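PDB 5E7P: cell division control protein Cdc48 from Mycobacterium smegmatis, which binds ADP in both of its AAA modules and, as a member of the AAA ATPase family, probably hydrolyses ATP. Local coordinates for residues 224-229 / 276-281; 243-248 / 281-286; 394-399 / 542-547. All coordinates share one frame; numbering follows the deposited sequence.

Contact 1 (224-229 / 276-281); sequences QPVSFD and KATMVR. With ADP (adenosine-5'-diphosphate), chain C.
V226 meets the methyl of T278 with its CB and CG2 beside the bound ADP. From T278 CB the side chain forks. The hydroxyl OG1 lies beside the backbone N and donates to ADP O2A (3.2 Å), the same alpha-phosphate oxygen that takes the T278 N-H. The methyl CG2, anti to the backbone N (chi1 of OG1 -63°), turns the other way and rests 3.7 Å from V226 CB, the two side chains crossing at about a right angle. Threonine suits the place because one branch is polar and the other apolar. V226 carries its CG1 to within 3.4 Å of ADP N6, walling the amino end of the adenine. Nearer the surface, the poorly ordered Q224 sets its amide across R281, OE1 3.5 Å from R281 CB, and a water links R281 O, firmly, to Q224 NE2, weakly. R281's guanidinium leads away to a salt bridge with E291. The N-H groups of K276 and A277 and the NZ of K276 grip the beta-phosphate. K276 closes a P-loop (Walker A) whose usual Ser/Thr after the lysine is A277; helix 276-283 starts at the phosphates, and V226 adds the adenine side of the pocket.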
ATOM      1  N   GLN A 224       2.527 -13.030 -24.464  1.00 86.78           N
ATOM      2  CA  GLN A 224       2.410 -12.273 -23.225  1.00 83.95           C
ATOM      3  C   GLN A 224       0.999 -11.717 -23.066  1.00 80.04           C
ATOM      4  O   GLN A 224       0.422 -11.205 -24.025  1.00 81.14           O
ATOM      5  CB  GLN A 224       3.430 -11.132 -23.204  1.00 85.39           C
ATOM      6  CG  GLN A 224       3.861 -10.709 -21.811  1.00 85.43           C
ATOM      7  CD  GLN A 224       4.613 -11.805 -21.084  1.00 87.32           C
ATOM      8  OE1 GLN A 224       4.228 -12.219 -19.989  1.00 88.82           O
ATOM      9  NE2 GLN A 224       5.696 -12.281 -21.690  1.00 87.09           N
ATOM     10  N   PRO A 225       0.435 -11.823 -21.852  1.00 75.15           N
ATOM     11  CA  PRO A 225      -0.889 -11.255 -21.579  1.00 72.59           C
ATOM     12  C   PRO A 225      -0.883  -9.731 -21.690  1.00 68.17           C
ATOM     13  O   PRO A 225      -1.847  -9.147 -22.185  1.00 69.52           O
ATOM     14  CB  PRO A 225      -1.166 -11.686 -20.134  1.00 71.79           C
ATOM     15  CG  PRO A 225       0.181 -11.952 -19.547  1.00 70.93           C
ATOM     16  CD  PRO A 225       0.999 -12.501 -20.672  1.00 73.09           C
ATOM     17  N   VAL A 226       0.196  -9.101 -21.235  1.00 61.88           N
ATOM     18  CA  VAL A 226       0.324  -7.649 -21.291  1.00 56.24           C
ATOM     19  C   VAL A 226       1.592  -7.243 -22.039  1.00 53.80           C
ATOM     20  O   VAL A 226       2.696  -7.638 -21.666  1.00 54.01           O
ATOM     21  CB  VAL A 226       0.344  -7.032 -19.881  1.00 52.22           C
ATOM     22  CG1 VAL A 226       0.321  -5.519 -19.968  1.00 50.18           C
ATOM     23  CG2 VAL A 226      -0.837  -7.535 -19.067  1.00 51.90           C
ATOM     24  N   SER A 227       1.427  -6.448 -23.092  1.00 50.98           N
ATOM     25  CA  SER A 227       2.546  -6.058 -23.946  1.00 47.03           C
ATOM     26  C   SER A 227       3.422  -4.985 -23.306  1.00 41.88           C
ATOM     27  O   SER A 227       3.049  -4.378 -22.303  1.00 38.33           O
ATOM     28  CB  SER A 227       2.035  -5.550 -25.293  1.00 46.12           C
ATOM     29  OG  SER A 227       1.427  -4.280 -25.150  1.00 44.78           O
ATOM     30  N   PHE A 228       4.585  -4.755 -23.906  1.00 40.54           N
ATOM     31  CA  PHE A 228       5.505  -3.720 -23.445  1.00 38.61           C
ATOM     32  C   PHE A 228       4.937  -2.323 -23.691  1.00 40.19           C
ATOM     33  O   PHE A 228       5.133  -1.413 -22.883  1.00 38.10           O
ATOM     34  CB  PHE A 228       6.867  -3.880 -24.130  1.00 36.99           C
ATOM     35  CG  PHE A 228       7.815  -2.740 -23.881  1.00 34.54           C
ATOM     36  CD1 PHE A 228       8.136  -2.355 -22.589  1.00 31.69           C
ATOM     37  CD2 PHE A 228       8.399  -2.066 -24.940  1.00 36.12           C
ATOM     38  CE1 PHE A 228       9.011  -1.310 -22.358  1.00 31.57           C
ATOM     39  CE2 PHE A 228       9.278  -1.021 -24.716  1.00 36.35           C
ATOM     40  CZ  PHE A 228       9.583  -0.643 -23.422  1.00 34.75           C
ATOM     41  N   ASP A 229       4.233  -2.159 -24.808  1.00 42.64           N
ATOM     42  CA  ASP A 229       3.599  -0.885 -25.131  1.00 44.93           C
ATOM     43  C   ASP A 229       2.511  -0.547 -24.112  1.00 43.79           C
ATOM     44  O   ASP A 229       2.372   0.604 -23.700  1.00 42.77           O
ATOM     45  CB  ASP A 229       3.013  -0.908 -26.548  1.00 49.11           C
ATOM     46  CG  ASP A 229       4.084  -0.865 -27.632  1.00 53.84           C
ATOM     47  OD1 ASP A 229       5.192  -0.349 -27.366  1.00 54.86           O
ATOM     48  OD2 ASP A 229       3.812  -1.343 -28.757  1.00 55.52           O
ATOM     49  N   LYS A 276       4.320  -4.348 -10.871  1.00 25.81           N
ATOM     50  CA  LYS A 276       5.767  -4.515 -10.967  1.00 24.15           C
ATOM     51  C   LYS A 276       6.171  -5.788 -11.718  1.00 23.56           C
ATOM     52  O   LYS A 276       7.032  -5.755 -12.597  1.00 21.57           O
ATOM     53  CB  LYS A 276       6.402  -4.499  -9.578  1.00 23.88           C
ATOM     54  CG  LYS A 276       6.193  -3.205  -8.817  1.00 24.09           C
ATOM     55  CD  LYS A 276       6.862  -3.271  -7.452  1.00 24.68           C
ATOM     56  CE  LYS A 276       6.267  -4.367  -6.593  1.00 23.49           C
ATOM     57  NZ  LYS A 276       4.838  -4.101  -6.268  1.00 21.14           N
ATOM     58  N   ALA A 277       5.552  -6.910 -11.367  1.00 25.27           N
ATOM     59  CA  ALA A 277       5.889  -8.188 -11.986  1.00 24.46           C
ATOM     60  C   ALA A 277       5.437  -8.232 -13.441  1.00 26.63           C
ATOM     61  O   ALA A 277       6.140  -8.758 -14.304  1.00 31.42           O
ATOM     62  CB  ALA A 277       5.282  -9.343 -11.197  1.00 21.01           C
ATOM     63  N   THR A 278       4.263  -7.672 -13.710  1.00 26.13           N
ATOM     64  CA  THR A 278       3.736  -7.607 -15.068  1.00 28.96           C
ATOM     65  C   THR A 278       4.645  -6.778 -15.975  1.00 30.76           C
ATOM     66  O   THR A 278       4.864  -7.123 -17.137  1.00 31.58           O
ATOM     67  CB  THR A 278       2.307  -7.029 -15.081  1.00 29.70           C
ATOM     68  OG1 THR A 278       1.433  -7.900 -14.349  1.00 30.60           O
ATOM     69  CG2 THR A 278       1.792  -6.887 -16.505  1.00 29.77           C
ATOM     70  N   MET A 279       5.184  -5.688 -15.433  1.00 30.15           N
ATOM     71  CA  MET A 279       6.111  -4.850 -16.183  1.00 29.67           C
ATOM     72  C   MET A 279       7.368  -5.624 -16.573  1.00 30.30           C
ATOM     73  O   MET A 279       7.850  -5.514 -17.699  1.00 31.90           O
ATOM     74  CB  MET A 279       6.502  -3.608 -15.378  1.00 27.10           C
ATOM     75  CG  MET A 279       7.560  -2.754 -16.071  1.00 26.90           C
ATOM     76  SD  MET A 279       8.172  -1.369 -15.096  1.00 47.46           S
ATOM     77  CE  MET A 279       9.235  -2.209 -13.928  1.00 31.26           C
ATOM     78  N   VAL A 280       7.892  -6.405 -15.633  1.00 29.08           N
ATOM     79  CA  VAL A 280       9.116  -7.168 -15.861  1.00 28.56           C
ATOM     80  C   VAL A 280       8.924  -8.224 -16.947  1.00 30.90           C
ATOM     81  O   VAL A 280       9.771  -8.382 -17.828  1.00 33.70           O
ATOM     82  CB  VAL A 280       9.626  -7.831 -14.562  1.00 26.81           C
ATOM     83  CG1 VAL A 280      10.884  -8.642 -14.836  1.00 27.67           C
ATOM     84  CG2 VAL A 280       9.895  -6.776 -13.497  1.00 22.11           C
ATOM     85  N   ARG A 281       7.803  -8.935 -16.889  1.00 29.38           N
ATOM     86  CA  ARG A 281       7.493  -9.939 -17.900  1.00 29.05           C
ATOM     87  C   ARG A 281       7.320  -9.302 -19.278  1.00 32.55           C
ATOM     88  O   ARG A 281       7.758  -9.855 -20.291  1.00 34.86           O
ATOM     89  CB  ARG A 281       6.238 -10.723 -17.512  1.00 28.70           C
ATOM     90  CG  ARG A 281       6.325 -11.360 -16.134  1.00 29.22           C
ATOM     91  CD  ARG A 281       5.177 -12.325 -15.878  1.00 30.71           C
ATOM     92  NE  ARG A 281       5.244 -12.876 -14.527  1.00 31.72           N
ATOM     93  CZ  ARG A 281       4.557 -12.406 -13.489  1.00 29.27           C
ATOM     94  NH1 ARG A 281       3.730 -11.381 -13.647  1.00 26.72           N
ATOM     95  NH2 ARG A 281       4.688 -12.973 -12.296  1.00 28.29           N
TER
HETATM   96  PB  ADP C 901       2.941  -6.158  -8.359  1.00 24.57           P
HETATM   97  O1B ADP C 901       2.496  -6.478  -6.957  1.00 25.92           O
HETATM   98  O2B ADP C 901       3.901  -7.158  -8.943  1.00 26.08           O
HETATM   99  O3B ADP C 901       3.342  -4.725  -8.582  1.00 24.14           O
HETATM  100  PA  ADP C 901       1.486  -7.348 -10.468  1.00 33.17           P
HETATM  101  O1A ADP C 901       1.404  -8.758  -9.942  1.00 32.78           O
HETATM  102  O2A ADP C 901       2.555  -6.995 -11.471  1.00 32.95           O
HETATM  103  O3A ADP C 901       1.578  -6.371  -9.189  1.00 29.38           O
HETATM  104  O5' ADP C 901       0.043  -6.981 -11.057  1.00 31.27           O
HETATM  105  C5' ADP C 901      -1.016  -6.738 -10.140  1.00 41.58           C
HETATM  106  C4' ADP C 901      -2.208  -7.548 -10.625  1.00 45.39           C
HETATM  107  O4' ADP C 901      -2.872  -6.823 -11.657  1.00 48.13           O
HETATM  108  C3' ADP C 901      -1.750  -8.876 -11.207  1.00 46.52           C
HETATM  109  O3' ADP C 901      -2.475  -9.951 -10.598  1.00 45.93           O
HETATM  110  C2' ADP C 901      -2.067  -8.808 -12.687  1.00 49.79           C
HETATM  111  O2' ADP C 901      -2.733 -10.005 -13.099  1.00 52.88           O
HETATM  112  C1' ADP C 901      -2.986  -7.609 -12.843  1.00 49.97           C
HETATM  113  N9  ADP C 901      -2.597  -6.767 -13.998  1.00 50.34           N
HETATM  114  C8  ADP C 901      -1.537  -5.938 -14.054  1.00 48.44           C
HETATM  115  N7  ADP C 901      -1.480  -5.307 -15.256  1.00 49.86           N
HETATM  116  C5  ADP C 901      -2.529  -5.732 -15.986  1.00 52.71           C
HETATM  117  C6  ADP C 901      -3.073  -5.475 -17.341  1.00 57.38           C
HETATM  118  N6  ADP C 901      -2.465  -4.607 -18.184  1.00 58.67           N
HETATM  119  N1  ADP C 901      -4.193  -6.136 -17.714  1.00 59.07           N
HETATM  120  C2  ADP C 901      -4.810  -7.004 -16.891  1.00 57.26           C
HETATM  121  N3  ADP C 901      -4.373  -7.280 -15.650  1.00 54.98           N
HETATM  122  C4  ADP C 901      -3.260  -6.692 -15.150  1.00 52.32           C
HETATM  123  O   HOH W   1       8.535 -12.450 -20.039  1.00 27.70           O

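Contact 2 (243-248 / 281-286)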
ATOM      1  N   GLU A 243      15.947  -0.244 -21.593  1.00 32.05           N
ATOM      2  CA  GLU A 243      17.210   0.306 -22.073  1.00 35.09           C
ATOM      3  C   GLU A 243      18.403  -0.310 -21.341  1.00 32.63           C
ATOM      4  O   GLU A 243      19.458  -0.532 -21.934  1.00 33.23           O
ATOM      5  CB  GLU A 243      17.203   1.838 -21.957  1.00 39.09           C
ATOM      6  CG  GLU A 243      18.352   2.435 -21.162  1.00 45.12           C
ATOM      7  CD  GLU A 243      19.230   3.350 -21.995  1.00 50.96           C
ATOM      8  OE1 GLU A 243      19.939   4.197 -21.406  1.00 52.70           O
ATOM      9  OE2 GLU A 243      19.215   3.217 -23.238  1.00 52.59           O
ATOM     10  N   TRP A 244      18.225  -0.598 -20.056  1.00 30.54           N
ATOM     11  CA  TRP A 244      19.262  -1.240 -19.258  1.00 28.30           C
ATOM     12  C   TRP A 244      19.517  -2.669 -19.728  1.00 26.61           C
ATOM     13  O   TRP A 244      20.665  -3.086 -19.879  1.00 24.38           O
ATOM     14  CB  TRP A 244      18.863  -1.258 -17.785  1.00 27.33           C
ATOM     15  CG  TRP A 244      18.988   0.060 -17.091  1.00 28.24           C
ATOM     16  CD1 TRP A 244      19.661   1.163 -17.530  1.00 29.31           C
ATOM     17  CD2 TRP A 244      18.416   0.415 -15.826  1.00 28.72           C
ATOM     18  NE1 TRP A 244      19.547   2.181 -16.615  1.00 29.59           N
ATOM     19  CE2 TRP A 244      18.789   1.747 -15.558  1.00 29.51           C
ATOM     20  CE3 TRP A 244      17.626  -0.267 -14.892  1.00 28.58           C
ATOM     21  CZ2 TRP A 244      18.401   2.411 -14.396  1.00 29.90           C
ATOM     22  CZ3 TRP A 244      17.245   0.392 -13.738  1.00 29.74           C
ATOM     23  CH2 TRP A 244      17.631   1.718 -13.501  1.00 30.39           C
ATOM     24  N   LEU A 245      18.435  -3.411 -19.950  1.00 26.54           N
ATOM     25  CA  LEU A 245      18.523  -4.788 -20.420  1.00 30.36           C
ATOM     26  C   LEU A 245      19.207  -4.889 -21.777  1.00 33.65           C
ATOM     27  O   LEU A 245      20.034  -5.774 -21.997  1.00 35.55           O
ATOM     28  CB  LEU A 245      17.131  -5.415 -20.514  1.00 34.07           C
ATOM     29  CG  LEU A 245      16.568  -6.086 -19.265  1.00 38.27           C
ATOM     30  CD1 LEU A 245      15.195  -6.664 -19.562  1.00 39.65           C
ATOM     31  CD2 LEU A 245      17.516  -7.169 -18.758  1.00 39.23           C
ATOM     32  N   ARG A 246      18.857  -3.986 -22.684  1.00 35.38           N
ATOM     33  CA  ARG A 246      19.396  -4.035 -24.036  1.00 39.20           C
ATOM     34  C   ARG A 246      20.890  -3.732 -24.064  1.00 37.49           C
ATOM     35  O   ARG A 246      21.644  -4.390 -24.776  1.00 40.07           O
ATOM     36  CB  ARG A 246      18.612  -3.107 -24.968  1.00 44.31           C
ATOM     37  CG  ARG A 246      17.153  -3.516 -25.104  1.00 49.69           C
ATOM     38  CD  ARG A 246      16.440  -2.825 -26.252  1.00 56.36           C
ATOM     39  NE  ARG A 246      15.109  -3.400 -26.441  1.00 62.62           N
ATOM     40  CZ  ARG A 246      14.856  -4.482 -27.172  1.00 68.49           C
ATOM     41  NH1 ARG A 246      15.844  -5.108 -27.799  1.00 71.28           N
ATOM     42  NH2 ARG A 246      13.615  -4.940 -27.280  1.00 69.51           N
ATOM     43  N   LEU A 247      21.317  -2.753 -23.275  1.00 34.13           N
ATOM     44  CA  LEU A 247      22.734  -2.419 -23.184  1.00 34.14           C
ATOM     45  C   LEU A 247      23.536  -3.586 -22.618  1.00 31.88           C
ATOM     46  O   LEU A 247      24.606  -3.922 -23.122  1.00 31.92           O
ATOM     47  CB  LEU A 247      22.940  -1.178 -22.316  1.00 34.70           C
ATOM     48  CG  LEU A 247      22.496   0.154 -22.916  1.00 35.81           C
ATOM     49  CD1 LEU A 247      22.664   1.256 -21.895  1.00 34.85           C
ATOM     50  CD2 LEU A 247      23.286   0.465 -24.179  1.00 39.51           C
ATOM     51  N   SER A 248      23.005  -4.204 -21.571  1.00 29.63           N
ATOM     52  CA  SER A 248      23.685  -5.315 -20.923  1.00 31.39           C
ATOM     53  C   SER A 248      23.729  -6.564 -21.799  1.00 33.99           C
ATOM     54  O   SER A 248      24.774  -7.190 -21.940  1.00 37.86           O
ATOM     55  CB  SER A 248      23.021  -5.640 -19.587  1.00 32.89           C
ATOM     56  OG  SER A 248      23.665  -6.734 -18.958  1.00 37.08           O
ATOM     57  N   ARG A 281       7.803  -8.935 -16.889  1.00 29.38           N
ATOM     58  CA  ARG A 281       7.493  -9.939 -17.900  1.00 29.05           C
ATOM     59  C   ARG A 281       7.320  -9.302 -19.278  1.00 32.55           C
ATOM     60  O   ARG A 281       7.758  -9.855 -20.291  1.00 34.86           O
ATOM     61  CB  ARG A 281       6.238 -10.723 -17.512  1.00 28.70           C
ATOM     62  CG  ARG A 281       6.325 -11.360 -16.134  1.00 29.22           C
ATOM     63  CD  ARG A 281       5.177 -12.325 -15.878  1.00 30.71           C
ATOM     64  NE  ARG A 281       5.244 -12.876 -14.527  1.00 31.72           N
ATOM     65  CZ  ARG A 281       4.557 -12.406 -13.489  1.00 29.27           C
ATOM     66  NH1 ARG A 281       3.730 -11.381 -13.647  1.00 26.72           N
ATOM     67  NH2 ARG A 281       4.688 -12.973 -12.296  1.00 28.29           N
ATOM     68  N   ALA A 282       6.687  -8.133 -19.307  1.00 31.50           N
ATOM     69  CA  ALA A 282       6.465  -7.414 -20.558  1.00 31.60           C
ATOM     70  C   ALA A 282       7.775  -6.930 -21.172  1.00 30.23           C
ATOM     71  O   ALA A 282       7.987  -7.049 -22.381  1.00 31.02           O
ATOM     72  CB  ALA A 282       5.521  -6.246 -20.336  1.00 31.19           C
ATOM     73  N   VAL A 283       8.651  -6.383 -20.334  1.00 27.69           N
ATOM     74  CA  VAL A 283       9.940  -5.871 -20.792  1.00 30.60           C
ATOM     75  C   VAL A 283      10.851  -7.000 -21.284  1.00 33.72           C
ATOM     76  O   VAL A 283      11.595  -6.835 -22.250  1.00 37.34           O
ATOM     77  CB  VAL A 283      10.639  -5.042 -19.682  1.00 23.53           C
ATOM     78  CG1 VAL A 283      12.096  -4.768 -20.029  1.00 23.32           C
ATOM     79  CG2 VAL A 283       9.897  -3.740 -19.457  1.00 22.72           C
ATOM     80  N   CYS A 284      10.762  -8.156 -20.636  1.00 32.45           N
ATOM     81  CA  CYS A 284      11.607  -9.296 -20.976  1.00 33.66           C
ATOM     82  C   CYS A 284      10.944 -10.236 -21.973  1.00 35.27           C
ATOM     83  O   CYS A 284      11.381 -11.374 -22.131  1.00 36.47           O
ATOM     84  CB  CYS A 284      11.959 -10.088 -19.714  1.00 34.53           C
ATOM     85  SG  CYS A 284      12.851  -9.159 -18.453  1.00 37.41           S
ATOM     86  N   ALA A 285       9.896  -9.760 -22.642  1.00 37.02           N
ATOM     87  CA  ALA A 285       9.102 -10.594 -23.546  1.00 39.69           C
ATOM     88  C   ALA A 285       9.914 -11.308 -24.628  1.00 44.10           C
ATOM     89  O   ALA A 285       9.620 -12.451 -24.975  1.00 46.79           O
ATOM     90  CB  ALA A 285       7.991  -9.774 -24.179  1.00 39.22           C
ATOM     91  N   SER A 286      10.934 -10.637 -25.156  1.00 44.59           N
ATOM     92  CA  SER A 286      11.748 -11.216 -26.221  1.00 48.59           C
ATOM     93  C   SER A 286      12.915 -12.034 -25.671  1.00 49.54           C
ATOM     94  O   SER A 286      13.660 -12.647 -26.432  1.00 53.55           O
ATOM     95  CB  SER A 286      12.270 -10.127 -27.160  1.00 49.90           C
ATOM     96  OG  SER A 286      13.179  -9.269 -26.490  1.00 50.66           O
TER
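Helix 237-249 passes the end of helix 276-283 with the two backbones nearest at L245 and C284, whose CA atoms are 8.3 Å apart, a gap that side chains have to fill. L245 does most of this with one methyl. Its chain runs out extended (chi2 -179°), so that CD1 is thrust forward between two neighbours on the other segment: C284 SG at 3.6 Å and V283 CG1 at 3.7 Å. The V283 methyl is brought there by a first torsion that sets CG1 anti to the backbone N (chi1 167°). Leucine fits because its long, branched end can cross the gap, while valine and cysteine present compact apolar surface with little chain to spare. C284 is also where the backbone first leaves helical angles. In the fold, helix 276-283 joins strand 265-269 to strand 289-293, parallel but separated in the sheet by 361-366 and 321-326, as in the P-loop core, and helix 237-249 packs beside it. Both rest on strand 361-366, L245 touching A362 and C284 touching I364, and L264 closes on L245 as well. V283 reaches back along the neighbouring helix to A238 and L241. Further out the chemistry turns polar. R246 is exposed to solvent, and its NH2 stays 4.4 Å from S286 OG, a loose approach at an oblique angle to the guanidinium plane. The arginine's firm partner is D242, one turn earlier on its own helix, which takes the NE in a salt bridge, while D250 makes a long, weak ion pair with NH1.

Contact 3 (394-399 / 542-547)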
ATOM      1  N   ALA A 394      -5.475   9.844 -12.060  1.00 33.35           N
ATOM      2  CA  ALA A 394      -6.803   9.668 -12.644  1.00 33.01           C
ATOM      3  C   ALA A 394      -6.744   9.323 -14.136  1.00 32.38           C
ATOM      4  O   ALA A 394      -7.483   8.463 -14.612  1.00 32.21           O
ATOM      5  CB  ALA A 394      -7.655  10.910 -12.413  1.00 32.66           C
ATOM      6  N   THR A 395      -5.854   9.991 -14.864  1.00 32.51           N
ATOM      7  CA  THR A 395      -5.682   9.725 -16.288  1.00 34.11           C
ATOM      8  C   THR A 395      -5.179   8.303 -16.524  1.00 33.30           C
ATOM      9  O   THR A 395      -5.728   7.563 -17.346  1.00 35.35           O
ATOM     10  CB  THR A 395      -4.695  10.714 -16.930  1.00 31.94           C
ATOM     11  OG1 THR A 395      -5.131  12.055 -16.680  1.00 36.64           O
ATOM     12  CG2 THR A 395      -4.618  10.482 -18.425  1.00 27.96           C
ATOM     13  N   ALA A 396      -4.132   7.928 -15.795  1.00 28.38           N
ATOM     14  CA  ALA A 396      -3.566   6.588 -15.899  1.00 27.07           C
ATOM     15  C   ALA A 396      -4.584   5.515 -15.517  1.00 29.10           C
ATOM     16  O   ALA A 396      -4.620   4.440 -16.116  1.00 32.04           O
ATOM     17  CB  ALA A 396      -2.318   6.474 -15.038  1.00 22.94           C
ATOM     18  N   ARG A 397      -5.415   5.812 -14.523  1.00 28.14           N
ATOM     19  CA  ARG A 397      -6.444   4.870 -14.095  1.00 29.17           C
ATOM     20  C   ARG A 397      -7.475   4.620 -15.194  1.00 31.67           C
ATOM     21  O   ARG A 397      -7.932   3.492 -15.380  1.00 31.47           O
ATOM     22  CB  ARG A 397      -7.124   5.337 -12.801  1.00 25.28           C
ATOM     23  CG  ARG A 397      -6.201   5.332 -11.592  1.00 22.35           C
ATOM     24  CD  ARG A 397      -6.970   5.386 -10.278  1.00 20.82           C
ATOM     25  NE  ARG A 397      -7.716   6.628 -10.093  1.00 19.93           N
ATOM     26  CZ  ARG A 397      -7.194   7.749  -9.604  1.00 21.16           C
ATOM     27  NH1 ARG A 397      -5.914   7.798  -9.259  1.00 19.14           N
ATOM     28  NH2 ARG A 397      -7.948   8.828  -9.465  1.00 23.05           N
ATOM     29  N   ARG A 398      -7.838   5.670 -15.922  1.00 33.80           N
ATOM     30  CA  ARG A 398      -8.771   5.523 -17.031  1.00 35.09           C
ATOM     31  C   ARG A 398      -8.153   4.678 -18.140  1.00 34.91           C
ATOM     32  O   ARG A 398      -8.838   3.869 -18.767  1.00 35.48           O
ATOM     33  CB  ARG A 398      -9.217   6.885 -17.571  1.00 37.63           C
ATOM     34  CG  ARG A 398     -10.103   6.786 -18.803  1.00 40.12           C
ATOM     35  CD  ARG A 398     -10.941   8.029 -19.010  1.00 44.14           C
ATOM     36  NE  ARG A 398     -11.842   7.877 -20.150  1.00 48.95           N
ATOM     37  CZ  ARG A 398     -12.843   8.706 -20.432  1.00 51.66           C
ATOM     38  NH1 ARG A 398     -13.082   9.754 -19.653  1.00 50.54           N
ATOM     39  NH2 ARG A 398     -13.609   8.481 -21.492  1.00 54.75           N
ATOM     40  N   SER A 399      -6.855   4.860 -18.368  1.00 35.18           N
ATOM     41  CA  SER A 399      -6.127   4.054 -19.345  1.00 37.52           C
ATOM     42  C   SER A 399      -6.150   2.577 -18.962  1.00 38.51           C
ATOM     43  O   SER A 399      -6.309   1.702 -19.814  1.00 39.78           O
ATOM     44  CB  SER A 399      -4.678   4.532 -19.474  1.00 38.01           C
ATOM     45  OG  SER A 399      -4.601   5.795 -20.112  1.00 41.91           O
ATOM     46  N   SER A 542      -1.109  11.403  -5.102  1.00 29.37           N
ATOM     47  CA  SER A 542      -1.613  12.054  -6.306  1.00 33.59           C
ATOM     48  C   SER A 542      -1.513  11.175  -7.552  1.00 35.44           C
ATOM     49  O   SER A 542      -2.405  11.191  -8.400  1.00 38.40           O
ATOM     50  CB  SER A 542      -0.867  13.370  -6.541  1.00 36.16           C
ATOM     51  OG  SER A 542      -0.954  14.216  -5.407  1.00 38.00           O
ATOM     52  N   GLY A 543      -0.425  10.418  -7.658  1.00 32.13           N
ATOM     53  CA  GLY A 543      -0.172   9.595  -8.828  1.00 31.54           C
ATOM     54  C   GLY A 543       0.864  10.237  -9.727  1.00 31.63           C
ATOM     55  O   GLY A 543       1.259  11.377  -9.482  1.00 29.52           O
ATOM     56  N   ARG A 544       1.301   9.507 -10.756  1.00 36.81           N
ATOM     57  CA  ARG A 544       2.289   9.989 -11.732  1.00 39.48           C
ATOM     58  C   ARG A 544       3.490  10.633 -11.040  1.00 40.33           C
ATOM     59  O   ARG A 544       3.988  11.681 -11.451  1.00 44.61           O
ATOM     60  CB  ARG A 544       1.643  10.960 -12.729  1.00 42.29           C
ATOM     61  CG  ARG A 544       2.441  11.175 -14.015  1.00 45.92           C
ATOM     62  CD  ARG A 544       1.649  11.972 -15.036  1.00 49.68           C
ATOM     63  NE  ARG A 544       0.487  11.228 -15.523  1.00 53.22           N
ATOM     64  CZ  ARG A 544       0.520  10.366 -16.537  1.00 54.53           C
ATOM     65  NH1 ARG A 544      -0.585   9.733 -16.913  1.00 53.11           N
ATOM     66  NH2 ARG A 544       1.660  10.134 -17.175  1.00 55.97           N
ATOM     67  N   LEU A 545       3.939   9.991  -9.972  1.00 38.57           N
ATOM     68  CA  LEU A 545       4.963  10.542  -9.107  1.00 34.82           C
ATOM     69  C   LEU A 545       5.424   9.438  -8.166  1.00 29.50           C
ATOM     70  O   LEU A 545       4.695   9.052  -7.261  1.00 27.00           O
ATOM     71  CB  LEU A 545       4.386  11.711  -8.306  1.00 36.79           C
ATOM     72  CG  LEU A 545       5.181  12.168  -7.084  1.00 39.89           C
ATOM     73  CD1 LEU A 545       6.528  12.712  -7.517  1.00 42.30           C
ATOM     74  CD2 LEU A 545       4.407  13.196  -6.274  1.00 39.93           C
ATOM     75  N   SER A 546       6.621   8.911  -8.387  1.00 30.22           N
ATOM     76  CA  SER A 546       7.125   7.843  -7.532  1.00 30.05           C
ATOM     77  C   SER A 546       7.568   8.401  -6.181  1.00 29.54           C
ATOM     78  O   SER A 546       8.274   9.407  -6.113  1.00 32.21           O
ATOM     79  CB  SER A 546       8.260   7.076  -8.219  1.00 28.59           C
ATOM     80  OG  SER A 546       9.320   7.938  -8.592  1.00 28.25           O
ATOM     81  N   VAL A 547       7.136   7.751  -5.107  1.00 26.57           N
ATOM     82  CA  VAL A 547       7.444   8.210  -3.757  1.00 25.87           C
ATOM     83  C   VAL A 547       8.492   7.321  -3.098  1.00 28.17           C
ATOM     84  O   VAL A 547       8.390   6.096  -3.126  1.00 29.78           O
ATOM     85  CB  VAL A 547       6.180   8.258  -2.879  1.00 26.28           C
ATOM     86  CG1 VAL A 547       6.523   8.711  -1.457  1.00 24.48           C
ATOM     87  CG2 VAL A 547       5.139   9.174  -3.513  1.00 25.50           C
TER
HETATM   88  O   HOH W   2      -4.928  10.013  -8.230  1.00 42.27           O
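R544 meets the first turn of helix 394-404 with a single nitrogen, NH1, which stands 4.1 Å from A396 CB and 4.2 Å from T395 CB. The backbone N of A396 lies at the guanidinium edge, near its plane, too far away for bonding. Alanine suits this spot, since its short methyl lets the flat group come close to the helix. What fixes the guanidinium is D393, just before the helix: its OD2 forms a salt bridge with R544 NE, while its OD1 accepts the N-H of A396. One carboxylate thus ties the helix start to the arginine. A bend at chi3 (-67°) swings the guanidinium round to it. The contact joins the two AAA modules of the chain: helix 394-404 follows the last strand of the first module's sheet and probably opens its helical lid, and 542-547 leads into strand 546-551, at the edge of the second module's sheet. A second bridge runs through water, which accepts from R397 NH1 (2.6 Å) and donates to S542 O (2.8 Å). A394 CA lies over one face of the R397 guanidinium, offset toward its rim, and NH2 bonds A419 O. Between the two bridges G543 adopts a positive phi (103°), backbone angles open chiefly to glycine. Backbone bonding of R544 to L391 and a bond from L545 N to S390 OG add ties to residues just before helix 394-404.

Contacts 1 and 2 belong to one module, sharing R281; they use the start of helix 276-283 and its end with the residues that follow, and touch where A282 CB packs under the backbone oxygens of V226 and S227. Contact 1 is partly buried and mixes apolar packing with phosphate binding, whereas contact 2 is a buried, mainly apolar seam with one exposed arginine beside it. Contact 3 stands apart, its centre about 18 Å from that of contact 1 and 24 Å from that of contact 2. It is partly buried, two of its three touching residues being exposed, and joins two modules; there arginines, a carboxylate and water replace the aliphatic packing.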